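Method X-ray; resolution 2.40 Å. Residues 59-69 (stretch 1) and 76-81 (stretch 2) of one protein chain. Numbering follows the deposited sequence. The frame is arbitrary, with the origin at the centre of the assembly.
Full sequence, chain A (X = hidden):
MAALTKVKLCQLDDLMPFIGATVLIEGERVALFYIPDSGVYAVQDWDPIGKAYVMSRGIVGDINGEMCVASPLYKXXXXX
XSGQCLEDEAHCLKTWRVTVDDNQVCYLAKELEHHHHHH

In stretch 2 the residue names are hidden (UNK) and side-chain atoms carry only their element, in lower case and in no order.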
# COMPACT_ATOMS: atom_id res chain seq x y z
N ILE A 59 -9.16 6.39 3.12
CA ILE A 59 -8.93 7.66 2.46
C ILE A 59 -7.46 8.09 2.53
O ILE A 59 -6.87 8.14 3.61
CB ILE A 59 -9.81 8.77 3.08
CG1 ILE A 59 -11.27 8.51 2.73
CG2 ILE A 59 -9.36 10.15 2.60
CD1 ILE A 59 -12.22 9.53 3.31
N VAL A 60 -6.89 8.40 1.36
CA VAL A 60 -5.50 8.85 1.27
C VAL A 60 -5.45 10.36 1.46
O VAL A 60 -6.34 11.09 1.01
CB VAL A 60 -4.91 8.52 -0.11
CG1 VAL A 60 -3.45 8.91 -0.15
CG2 VAL A 60 -5.10 7.06 -0.42
N GLY A 61 -4.41 10.85 2.13
CA GLY A 61 -4.28 12.28 2.35
C GLY A 61 -2.87 12.60 2.81
O GLY A 61 -2.12 11.69 3.12
N ASP A 62 -2.51 13.88 2.85
CA ASP A 62 -1.17 14.25 3.30
C ASP A 62 -1.13 14.70 4.76
O ASP A 62 -2.03 15.38 5.24
CB ASP A 62 -0.56 15.36 2.41
CG ASP A 62 -1.62 16.17 1.67
OD1 ASP A 62 -2.79 16.21 2.13
OD2 ASP A 62 -1.27 16.79 0.64
N ILE A 63 -0.09 14.28 5.46
CA ILE A 63 0.05 14.66 6.85
C ILE A 63 1.49 15.09 6.96
O ILE A 63 2.41 14.29 6.74
CB ILE A 63 -0.25 13.49 7.79
CG1 ILE A 63 -1.71 13.09 7.64
CG2 ILE A 63 0.03 13.87 9.23
CD1 ILE A 63 -2.06 11.87 8.45
N ASN A 64 1.68 16.37 7.29
CA ASN A 64 2.98 16.99 7.39
C ASN A 64 3.84 16.52 6.23
O ASN A 64 4.99 16.12 6.39
CB ASN A 64 3.65 16.71 8.76
CG ASN A 64 3.98 15.24 8.98
OD1 ASN A 64 3.09 14.41 9.22
ND2 ASN A 64 5.26 14.90 8.90
N GLY A 65 3.24 16.56 5.04
CA GLY A 65 3.94 16.14 3.83
C GLY A 65 3.67 14.70 3.42
O GLY A 65 2.61 14.39 2.87
N GLU A 66 4.65 13.83 3.67
CA GLU A 66 4.53 12.41 3.34
C GLU A 66 3.12 11.89 3.63
O GLU A 66 2.66 11.97 4.77
CB GLU A 66 5.59 11.61 4.13
CG GLU A 66 5.66 11.95 5.61
CD GLU A 66 4.71 11.11 6.46
OE1 GLU A 66 4.90 9.88 6.51
OE2 GLU A 66 3.80 11.70 7.07
N MSE A 67 2.44 11.37 2.62
CA MSE A 67 1.08 10.92 2.85
C MSE A 67 0.83 9.51 3.30
O MSE A 67 1.58 8.59 3.00
CB MSE A 67 0.19 11.24 1.66
CG MSE A 67 0.65 10.77 0.32
SE MSE A 67 -0.48 11.76 -0.88
CE MSE A 67 0.78 13.14 -1.40
N CYS A 68 -0.27 9.38 4.02
CA CYS A 68 -0.70 8.14 4.61
C CYS A 68 -2.15 7.81 4.28
O CYS A 68 -2.88 8.63 3.69
CB CYS A 68 -0.55 8.24 6.13
SG CYS A 68 0.63 9.53 6.63
N VAL A 69 -2.57 6.60 4.66
CA VAL A 69 -3.93 6.15 4.44
C VAL A 69 -4.63 5.92 5.79
O VAL A 69 -4.10 5.25 6.68
CB VAL A 69 -3.96 4.85 3.62
CG1 VAL A 69 -3.06 3.81 4.24
CG2 VAL A 69 -5.38 4.33 3.55
N UNK A 76 -7.30 5.29 12.24
CA UNK A 76 -5.87 5.53 12.42
C UNK A 76 -5.17 5.79 11.08
O UNK A 76 -5.58 5.29 10.03
n UNK A 76 -7.72 3.76 15.54
o UNK A 76 -6.64 2.10 14.48
c UNK A 76 -6.69 3.27 14.87
c UNK A 76 -5.53 4.21 14.60
c UNK A 76 -5.20 4.35 13.13
N UNK A 77 -4.10 6.59 11.12
CA UNK A 77 -3.36 6.94 9.91
C UNK A 77 -2.10 6.10 9.76
O UNK A 77 -1.30 5.98 10.68
c UNK A 77 -4.88 10.02 10.69
n UNK A 77 -5.88 10.66 10.01
n UNK A 77 -4.73 9.59 8.56
c UNK A 77 -4.15 9.33 9.78
c UNK A 77 -5.77 10.39 8.72
c UNK A 77 -2.98 8.42 9.94
N UNK A 78 -1.93 5.53 8.58
CA UNK A 78 -0.75 4.71 8.30
C UNK A 78 0.06 5.23 7.13
O UNK A 78 -0.47 5.35 6.03
c UNK A 78 -3.19 2.53 9.30
c UNK A 78 -3.77 1.78 10.33
c UNK A 78 -1.80 2.55 9.13
c UNK A 78 -1.01 1.82 10.00
c UNK A 78 -1.19 3.29 7.98
c UNK A 78 -1.58 1.06 11.04
c UNK A 78 -2.96 1.04 11.19
N UNK A 79 1.34 5.53 7.36
CA UNK A 79 2.24 6.01 6.30
C UNK A 79 2.40 5.04 5.14
O UNK A 79 2.85 3.91 5.35
c UNK A 79 3.62 6.26 6.87
o UNK A 79 4.57 6.19 5.81
N UNK A 80 2.10 5.47 3.92
CA UNK A 80 2.24 4.60 2.74
C UNK A 80 3.69 4.19 2.45
O UNK A 80 3.93 3.14 1.83
c UNK A 80 1.67 5.27 1.48
c UNK A 80 -0.61 4.25 1.70
c UNK A 80 0.16 5.54 1.43
c UNK A 80 -0.21 6.10 0.07
N UNK A 81 4.64 5.00 2.89
CA UNK A 81 6.04 4.67 2.65
C UNK A 81 6.61 3.65 3.63
O UNK A 81 7.11 2.60 3.23
c UNK A 81 6.91 5.92 2.66
c UNK A 81 9.85 4.01 1.04
c UNK A 81 8.37 5.60 2.40
c UNK A 81 8.51 4.76 1.12
n UNK A 81 9.90 3.07 -0.12

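Position 76 carries three carbons in an unbranched run, the third bearing one oxygen and one nitrogen, and these atoms touch nothing on stretch 1. That is a primary amide at the end of two methylenes, so the residue is Gln76. Its CA-to-CB bond points sideways and the end of the side chain leads away; what comes near is backbone, with Gln76 O 3.7 Å from Val69 O.

Position 77 has one carbon followed by a five-membered ring of three carbons and two nitrogens, an imidazole, one face of which lies under Ile63 CD1; this is His77. Ile63 CD1 lies 3.7 Å from the centroid of the His77 ring, 23° off its normal, a CH-pi contact. The m rotamer of Ile63, extended at chi2, carries that methyl out to the ring.

At position 78 one carbon leads to a six-carbon ring with no heteroatom; the first carbon, CB, is 4.2 Å from Val69 CG1, and the residue is Phe78. The start of the side chain shares a face of the sheet with Val69, but the ring then leads away. The backbone does the pairing, with hydrogen bonds from Val69 N to Phe78 O (2.8 Å) and from Phe78 N to Val69 O (2.9 Å).

Position 79 shows one carbon and one oxygen, the smallest hydroxyl side chain, with the oxygen 3.8 Å from Glu66 OE1, too far to claim a bond; hence Ser79. It pairs with Cys68 in the non-hydrogen-bonded register, their CA atoms 4.0 Å apart and their side chains diverging. Ser79 OG accepts a weak hydrogen bond from the backbone N of position 81 at 3.2 Å.

Position 80 has four carbons forked at the second, one tip 3.6 Å from Val69 CG1 and the other 4.3 Å from Val60 CG1; this is Leu80, in the mt rotamer. The tip at Val69 is CD2 and the one at Val60 is CD1. Its amide also extends the backbone pairing, Leu80 N donating to Met67 O at 3.3 Å.

Position 81 is four carbons in a row ending in nitrogen. Its CA-to-CB bond points toward stretch 1, but the chain turns off and its end leads away, making no contact; this is Lys81.

The contact works by antiparallel backbone pairing first and side-chain packing second. Three hydrogen bonds fix the register without requiring particular side chains. Leu80 then spans two valines from strands that are themselves paired through Gly61 and Cys68, while Ile63 covers one face of the imidazole. The terminal groups of Gln76 and Lys81 stay clear of the contact.

Stretch 2, residues 76-81: QHFSLK
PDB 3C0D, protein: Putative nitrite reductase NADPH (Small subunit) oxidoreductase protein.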